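Local coordinates for protein probable endonuclease 4 (Thermotoga maritima, PDB 4HNO) that probably cleaves DNA at apurinic or apyrimidinic sites, using three bound metal ions, to leave a 3'-hydroxyl group and a 5'-terminal sugar phosphate, at residues E134-T139 against D174-T179; V143-N148 against R213-H218; Y190-K195 against G239-E244. All coordinates share one frame; numbering follows the deposited sequence. Where two conformers were deposited one is given.

In the fold
The three contacts share one TIM-barrel domain, interaction 2 inside the barrel and the others further out. Strand 176-181 supplies half of interaction 1 and stands between the parallel strands 143-147 and 214-222, whose side chains meet across it in interaction 2. Interactions 1 and 2, centres about 12 Å apart, are joined by backbone bonds of R175 and A177 to strand 143-147. Interaction 3 lies about 20 Å from interaction 2 and 32 Å from interaction 1 (centres). Along the chain interaction 2 interleaves with both; interaction 1 closes before interaction 3 opens. On opposite sides of the chain's centre, interactions 1 (a helix end) and 3 (a peripheral loop against the approach to helix 242-250) flank the metal ligands.

Interaction 1 (E134-T139 against D174-T179); sequences EVLNNT and DRVAIT
The guanidinium of R175 meets the end of helix 121-136 with one face laid against L136 and its two terminal nitrogens turned to oxygens. Methyl CD2 of L136 stands 3.6 Å above the guanidinium plane, over its centre, and the two side chains run past each other in opposite directions. The arginine reaches the turn through a bend at chi3. There NH1 and NH2 grip T139 end-on, each taking a different oxygen. NH1 meets OG1 of T139 at the edge, in the guanidinium plane, at 2.9 Å and nearly straight (163°). NH2 takes two carbonyl oxygens from tilted positions, O of T139 at 3.0 Å and O of L136 at 2.9 Å, and both bonds are bent (134° and 137°). With Q172 OE1 it has three acceptors for two hydrogens, so at least one hydrogen is probably shared, which suits the bending. V142 O accepts from NE, and the group's rotation is thus fixed from several directions.

In the TIM barrel the type I turn L136-T139 begins the link from helix 121-136 to strand 143-147, and R175, at the foot of the neighbouring strand 176-181, clasps it. Its positive group lies at the carbonyl end of the helix, which would probably suit the helix dipole. Within the turn, OG1 of T139 donates to O of V135 at 2.8 Å while accepting from R175, and N138 N approaches that carbonyl from the opposite face. ND2 of N138 bonds O of E134 at 2.8 Å, nearly in line and on a lone pair. Deeper in, CD1 of L136 packs on CG2 of V176 at 3.8 Å, the two side chains nearly perpendicular; both also touch V170.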
# COMPACT_ATOMS: atom_id res chain seq x y z
N GLU A 134 1.16 -17.75 -10.43
CA GLU A 134 0.62 -17.67 -11.77
C GLU A 134 0.81 -16.26 -12.34
O GLU A 134 1.11 -16.11 -13.53
CB GLU A 134 -0.86 -18.04 -11.80
CG GLU A 134 -1.10 -19.48 -11.57
CD GLU A 134 -0.28 -20.34 -12.51
OE1 GLU A 134 -0.39 -20.14 -13.75
OE2 GLU A 134 0.52 -21.19 -12.04
N VAL A 135 0.65 -15.24 -11.52
CA VAL A 135 0.82 -13.88 -12.00
C VAL A 135 2.29 -13.57 -12.28
O VAL A 135 2.64 -13.10 -13.37
CB VAL A 135 0.22 -12.88 -11.01
CG1 VAL A 135 0.53 -11.45 -11.39
CG2 VAL A 135 -1.29 -13.10 -10.87
N LEU A 136 3.14 -13.80 -11.29
CA LEU A 136 4.55 -13.43 -11.42
C LEU A 136 5.24 -14.25 -12.50
O LEU A 136 6.07 -13.72 -13.23
CB LEU A 136 5.25 -13.57 -10.08
CG LEU A 136 4.79 -12.55 -9.03
CD1 LEU A 136 5.40 -12.92 -7.69
CD2 LEU A 136 5.13 -11.13 -9.41
N ASN A 137 4.91 -15.53 -12.61
CA ASN A 137 5.58 -16.39 -13.56
C ASN A 137 5.12 -16.17 -14.99
O ASN A 137 5.66 -16.80 -15.90
CB ASN A 137 5.44 -17.87 -13.18
CG ASN A 137 6.18 -18.25 -11.89
OD1 ASN A 137 7.13 -17.59 -11.46
ND2 ASN A 137 5.77 -19.36 -11.30
N ASN A 138 4.17 -15.27 -15.20
CA ASN A 138 3.67 -14.94 -16.53
C ASN A 138 3.76 -13.45 -16.83
O ASN A 138 3.15 -12.98 -17.79
CB ASN A 138 2.25 -15.46 -16.72
CG ASN A 138 2.22 -16.95 -16.84
OD1 ASN A 138 2.63 -17.50 -17.87
ND2 ASN A 138 1.79 -17.63 -15.80
N THR A 139 4.56 -12.73 -16.04
CA THR A 139 4.80 -11.31 -16.23
C THR A 139 6.26 -11.04 -15.88
O THR A 139 6.95 -11.90 -15.33
CB THR A 139 3.91 -10.46 -15.32
OG1 THR A 139 4.17 -10.77 -13.95
CG2 THR A 139 2.43 -10.62 -15.63
N ASP A 174 11.83 -12.23 -5.03
CA ASP A 174 12.40 -10.91 -5.22
C ASP A 174 11.38 -9.92 -5.81
O ASP A 174 11.58 -8.70 -5.75
CB ASP A 174 13.64 -10.93 -6.13
CG ASP A 174 14.83 -11.64 -5.52
OD1 ASP A 174 14.80 -11.94 -4.32
OD2 ASP A 174 15.82 -11.87 -6.24
N ARG A 175 10.28 -10.44 -6.36
CA ARG A 175 9.20 -9.61 -6.86
C ARG A 175 8.01 -9.57 -5.91
O ARG A 175 6.92 -9.20 -6.31
CB ARG A 175 8.81 -10.03 -8.26
CG ARG A 175 9.88 -9.69 -9.29
CD ARG A 175 9.56 -10.26 -10.65
NE ARG A 175 8.32 -9.68 -11.17
CZ ARG A 175 7.51 -10.28 -12.03
NH1 ARG A 175 6.43 -9.63 -12.44
NH2 ARG A 175 7.78 -11.49 -12.48
N VAL A 176 8.27 -9.85 -4.63
CA VAL A 176 7.28 -9.65 -3.58
C VAL A 176 7.95 -8.81 -2.50
O VAL A 176 9.02 -9.17 -1.98
CB VAL A 176 6.79 -10.97 -2.99
CG1 VAL A 176 5.76 -10.73 -1.89
CG2 VAL A 176 6.20 -11.85 -4.08
N ALA A 177 7.31 -7.71 -2.13
CA ALA A 177 7.80 -6.88 -1.04
C ALA A 177 6.59 -6.44 -0.20
O ALA A 177 5.54 -7.07 -0.31
CB ALA A 177 8.68 -5.74 -1.56
N ILE A 178 6.76 -5.45 0.66
CA ILE A 178 5.81 -5.19 1.72
C ILE A 178 5.42 -3.72 1.77
O ILE A 178 6.24 -2.82 1.60
CB ILE A 178 6.45 -5.63 3.08
CG1 ILE A 178 6.87 -7.10 3.06
CG2 ILE A 178 5.56 -5.30 4.27
CD1 ILE A 178 5.74 -8.07 2.94
N THR A 179 4.14 -3.50 2.09
CA THR A 179 3.59 -2.20 2.47
C THR A 179 3.07 -2.31 3.90
O THR A 179 2.34 -3.25 4.21
CB THR A 179 2.44 -1.81 1.56
OG1 THR A 179 2.98 -1.63 0.25
CG2 THR A 179 1.72 -0.55 2.02

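Interaction 2 (V143-N148 against R213-H218); sequences VILLEN and RLKMIH. With MN (manganese (II) ion), chain E; ZN (zinc ion), chain B.
The carboxylate of E147 and the imidazole of H218 stand almost perpendicular, their planes 89° apart: the ND1-CE1 edge of the H218 ring lies over one face of the E147 carboxylate, about 3 Å off its plane, and OE1 of E147 lies at that ring edge. OE1 is 3.1 Å from ND1 of H218, yet the pair is joined through metal and not by a hydrogen bond: the manganese ion is 2.1 Å from OE1 of E147 and 2.2 Å from ND1 of H218. OE2 of E147 binds the zinc ion at 2.0 Å. The carboxylate thus bridges the ions, one oxygen to each, with the metals displaced to opposite sides of its plane. CG anti to the backbone N (chi1 -176°) and an extended chain carry it there. The other ring nitrogen, NE2, bonds OE1 of Q33, while OE2 of E147 also accepts from ND2 of N110, second-shell bonds that probably help to orient both ligands.

Nearer the start of the strands the contact is apolar. CD2 of L145 rests on CG of K215 at 3.8 Å, and CD1 of L145 on CE of M216 at 3.9 Å, both pairs crossing at about a right angle. NZ of K215 leads off to a salt bridge with E212. Strands 143-147 and 214-222, inclined by 50° over the segments, flank strand 176-181 in the TIM barrel.

H72 and H112 complete the zinc site; D181 and E263 complete the manganese site, where zinc was also modelled. A water bridges the ions, 1.9 Å from each, a position consistent with the attacking nucleophile of this endonuclease family.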
# COMPACT_ATOMS: atom_id res chain seq x y z
N VAL A 143 6.91 -5.46 -9.21
CA VAL A 143 6.98 -6.05 -7.89
C VAL A 143 5.62 -5.92 -7.22
O VAL A 143 5.05 -4.83 -7.20
CB VAL A 143 8.07 -5.33 -7.07
CG1 VAL A 143 8.06 -5.75 -5.60
CG2 VAL A 143 9.45 -5.59 -7.69
N ILE A 144 5.12 -7.03 -6.68
CA ILE A 144 3.88 -7.02 -5.92
C ILE A 144 4.20 -6.73 -4.47
O ILE A 144 5.08 -7.37 -3.88
CB ILE A 144 3.13 -8.34 -6.10
CG1 ILE A 144 2.66 -8.41 -7.57
CG2 ILE A 144 1.97 -8.43 -5.13
CD1 ILE A 144 1.98 -9.68 -7.99
N LEU A 145 3.49 -5.77 -3.90
CA LEU A 145 3.61 -5.44 -2.48
C LEU A 145 2.44 -6.08 -1.74
O LEU A 145 1.29 -5.89 -2.13
CB LEU A 145 3.60 -3.93 -2.25
CG LEU A 145 4.65 -3.16 -3.04
CD1 LEU A 145 4.56 -1.67 -2.75
CD2 LEU A 145 6.05 -3.68 -2.74
N LEU A 146 2.75 -6.81 -0.68
CA LEU A 146 1.73 -7.33 0.21
C LEU A 146 1.53 -6.32 1.33
O LEU A 146 2.49 -5.97 2.03
CB LEU A 146 2.15 -8.66 0.82
CG LEU A 146 2.54 -9.75 -0.16
CD1 LEU A 146 2.99 -10.99 0.60
CD2 LEU A 146 1.41 -10.08 -1.12
N GLU A 147 0.30 -5.87 1.51
CA GLU A 147 -0.06 -4.91 2.54
C GLU A 147 -0.68 -5.63 3.72
O GLU A 147 -1.52 -6.51 3.56
CB GLU A 147 -1.06 -3.92 1.95
CG GLU A 147 -1.43 -2.82 2.91
CD GLU A 147 -2.57 -1.96 2.46
OE1 GLU A 147 -3.15 -1.27 3.33
OE2 GLU A 147 -2.87 -1.93 1.25
N ASN A 148 -0.28 -5.24 4.93
CA ASN A 148 -1.00 -5.74 6.10
C ASN A 148 -2.40 -5.14 6.18
O ASN A 148 -2.64 -4.01 5.73
CB ASN A 148 -0.24 -5.47 7.39
CG ASN A 148 -0.10 -4.00 7.68
OD1 ASN A 148 0.47 -3.28 6.86
ND2 ASN A 148 -0.57 -3.54 8.83
N ARG A 213 12.81 -4.66 2.04
CA ARG A 213 11.52 -5.04 1.47
C ARG A 213 10.38 -4.11 1.86
O ARG A 213 9.28 -4.26 1.30
CB ARG A 213 11.18 -6.48 1.83
CG ARG A 213 12.07 -7.55 1.20
CD ARG A 213 11.75 -7.79 -0.26
NE ARG A 213 12.34 -6.83 -1.16
CZ ARG A 213 12.23 -6.89 -2.48
NH1 ARG A 213 11.40 -7.75 -3.05
NH2 ARG A 213 12.94 -6.04 -3.24
N LEU A 214 10.58 -3.18 2.78
CA LEU A 214 9.53 -2.24 3.12
C LEU A 214 9.55 -1.11 2.11
O LEU A 214 10.42 -0.23 2.16
CB LEU A 214 9.71 -1.71 4.55
CG LEU A 214 8.67 -0.69 4.99
CD1 LEU A 214 7.26 -1.28 4.98
CD2 LEU A 214 9.02 -0.14 6.36
N LYS A 215 8.61 -1.14 1.16
CA LYS A 215 8.63 -0.21 0.04
C LYS A 215 7.69 0.97 0.16
O LYS A 215 7.88 1.98 -0.51
CB LYS A 215 8.31 -0.95 -1.26
CG LYS A 215 9.31 -2.03 -1.64
CD LYS A 215 10.71 -1.49 -1.86
CE LYS A 215 11.64 -2.61 -2.26
NZ LYS A 215 13.04 -2.13 -2.40
N MET A 216 6.67 0.85 1.01
CA MET A 216 5.67 1.89 1.15
C MET A 216 5.08 1.79 2.54
O MET A 216 4.90 0.69 3.06
CB MET A 216 4.56 1.73 0.10
CG MET A 216 3.38 2.68 0.27
SD MET A 216 2.30 2.84 -1.18
CE MET A 216 2.02 1.12 -1.64
N ILE A 217 4.75 2.94 3.11
CA ILE A 217 3.91 3.03 4.30
C ILE A 217 2.63 3.73 3.89
O ILE A 217 2.66 4.78 3.25
CB ILE A 217 4.64 3.81 5.41
CG1 ILE A 217 5.80 2.96 5.94
CG2 ILE A 217 3.67 4.19 6.54
CD1 ILE A 217 6.80 3.74 6.75
N HIS A 218 1.49 3.12 4.25
CA HIS A 218 0.22 3.79 4.15
C HIS A 218 0.01 4.51 5.48
O HIS A 218 -0.12 3.88 6.53
CB HIS A 218 -0.93 2.84 3.87
CG HIS A 218 -0.93 2.29 2.49
ND1 HIS A 218 -1.73 1.22 2.15
CD2 HIS A 218 -0.28 2.69 1.38
CE1 HIS A 218 -1.55 1.00 0.86
NE2 HIS A 218 -0.68 1.88 0.37
MN MN E . -3.70 0.79 3.10
ZN ZN B . -4.73 -1.30 0.78
O HOH W 1 -5.09 0.27 1.83

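Interaction 3 (Y190-K195 against G239-E244); sequences YDITKK and GFIGEE. With EDO (1,2-ethanediol), chain J.
An Asx turn that begins at D191 lies in the loop between helices 182-187 and 195-208, and its residues I192 and T193 pack against I241 in the loop leading to helix 242-250. The two backbones come nearest at T193 and I241, whose CA atoms are 6.1 Å apart. T193 divides its branches between two tasks. Its methyl CG2 faces the partner, 3.8 Å from the carbonyl O of I241 and 4.1 Å from CG2 of I241. Its hydroxyl, set between the backbone N and the carbonyl carbon (chi1 74°), turns back to its own loop. There OG1 of T193 donates at 2.6 Å to OD1 of D191, which accepts on its syn lone pair. The backbone N of T193 bonds the same OD1 of D191 at 3.1 Å, from 41° out of the carboxylate plane; this N-H bond makes the Asx turn, and the hydroxyl adds a second grip on the same oxygen. A type I beta turn from D191 to K194 overlaps it, and K194 takes the N-cap position.

An ethanediol molecule, probably from the crystallisation liquor, spans the polar side: its O2 donates to OD2 of D191 at 2.7 Å and its O1 to OG1 of T193 at 2.9 Å. OG1 is therefore both donor and acceptor. On the apolar side CD1 of I192 meets CD1 of I241 at 4.2 Å, a loose van der Waals contact between inclined side chains.

On the opposing loop, D221 of strand 214-222 hydrogen-bonds the backbone N of I241 through OD1 and that of G242 through OD2, tying the entry of helix 242-250 to the barrel. I192 continues onto V198 and L201 of helix 195-208 and F249 of helix 242-250, while T193 also touches F186 of helix 182-187.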
# COMPACT_ATOMS: atom_id res chain seq x y z
N TYR A 190 -0.27 -3.33 16.55
CA TYR A 190 1.04 -2.74 16.31
C TYR A 190 1.00 -1.30 16.80
O TYR A 190 0.48 -0.40 16.13
CB TYR A 190 1.44 -2.81 14.85
CG TYR A 190 1.73 -4.22 14.37
CD1 TYR A 190 0.80 -4.95 13.65
CD2 TYR A 190 2.96 -4.80 14.62
CE1 TYR A 190 1.10 -6.23 13.19
CE2 TYR A 190 3.26 -6.06 14.17
CZ TYR A 190 2.33 -6.78 13.45
OH TYR A 190 2.61 -8.05 13.00
N ASP A 191 1.52 -1.11 18.01
CA ASP A 191 1.38 0.16 18.72
C ASP A 191 2.53 1.09 18.40
O ASP A 191 3.53 1.14 19.11
CB ASP A 191 1.28 -0.08 20.21
CG ASP A 191 1.00 1.18 20.99
OD1 ASP A 191 0.81 2.23 20.33
OD2 ASP A 191 0.97 1.11 22.23
N ILE A 192 2.39 1.84 17.32
CA ILE A 192 3.41 2.78 16.88
C ILE A 192 3.39 4.09 17.68
O ILE A 192 4.15 5.01 17.36
CB ILE A 192 3.31 3.09 15.36
CG1 ILE A 192 1.96 3.73 14.99
CG2 ILE A 192 3.61 1.84 14.55
CD1 ILE A 192 1.95 4.31 13.59
N THR A 193 2.54 4.18 18.70
CA THR A 193 2.46 5.39 19.51
C THR A 193 3.50 5.41 20.61
O THR A 193 3.66 6.44 21.29
CB THR A 193 1.07 5.62 20.16
OG1 THR A 193 0.85 4.70 21.25
CG2 THR A 193 -0.03 5.52 19.13
N LYS A 194 4.21 4.31 20.80
CA LYS A 194 5.26 4.21 21.79
C LYS A 194 6.56 3.82 21.07
O LYS A 194 6.55 2.98 20.17
CB LYS A 194 4.91 3.18 22.88
CG LYS A 194 3.67 3.56 23.71
CD LYS A 194 3.47 2.66 24.92
CE LYS A 194 4.18 3.19 26.18
NZ LYS A 194 4.05 2.27 27.36
N LYS A 195 7.68 4.40 21.48
CA LYS A 195 8.92 4.12 20.78
C LYS A 195 9.26 2.62 20.83
O LYS A 195 9.78 2.08 19.85
CB LYS A 195 10.08 4.98 21.30
CG LYS A 195 10.45 4.76 22.74
CD LYS A 195 11.65 5.61 23.14
CE LYS A 195 11.93 5.52 24.63
NZ LYS A 195 12.22 4.13 25.06
N GLY A 239 -7.10 10.99 15.06
CA GLY A 239 -7.51 9.70 15.56
C GLY A 239 -6.70 9.22 16.74
O GLY A 239 -6.06 9.99 17.45
N PHE A 240 -6.75 7.92 16.98
CA PHE A 240 -6.15 7.33 18.16
C PHE A 240 -4.65 7.13 18.07
O PHE A 240 -4.01 6.87 19.10
CB PHE A 240 -6.87 6.05 18.57
CG PHE A 240 -8.21 6.30 19.23
CD1 PHE A 240 -9.38 6.26 18.49
CD2 PHE A 240 -8.28 6.58 20.57
CE1 PHE A 240 -10.61 6.48 19.09
CE2 PHE A 240 -9.51 6.81 21.17
CZ PHE A 240 -10.67 6.75 20.44
N ILE A 241 -4.06 7.27 16.89
CA ILE A 241 -2.61 7.36 16.81
C ILE A 241 -2.20 8.78 17.21
O ILE A 241 -1.40 8.97 18.14
CB ILE A 241 -2.08 6.93 15.42
CG1 ILE A 241 -2.46 5.47 15.17
CG2 ILE A 241 -0.57 7.15 15.37
CD1 ILE A 241 -2.16 4.97 13.77
N GLY A 242 -2.79 9.77 16.56
CA GLY A 242 -2.72 11.13 17.01
C GLY A 242 -1.41 11.82 16.68
O GLY A 242 -0.48 11.24 16.14
N GLU A 243 -1.35 13.10 17.02
CA GLU A 243 -0.14 13.86 16.77
C GLU A 243 1.03 13.28 17.55
O GLU A 243 2.12 13.15 17.03
CB GLU A 243 -0.31 15.34 17.08
CG GLU A 243 -1.33 16.05 16.21
CD GLU A 243 -1.30 17.56 16.39
OE1 GLU A 243 -0.56 18.04 17.28
OE2 GLU A 243 -2.00 18.26 15.63
N GLU A 244 0.79 12.92 18.81
CA GLU A 244 1.87 12.40 19.64
C GLU A 244 2.36 11.05 19.13
O GLU A 244 3.55 10.76 19.16
CB GLU A 244 1.43 12.31 21.10
CG GLU A 244 1.05 13.66 21.70
CD GLU A 244 1.04 13.70 23.21
OE1 GLU A 244 1.23 12.65 23.86
OE2 GLU A 244 0.86 14.80 23.75
C1 EDO J . -2.03 3.08 22.47
O1 EDO J . -1.86 4.50 22.33
C2 EDO J . -1.52 2.62 23.84
O2 EDO J . -0.11 2.84 23.95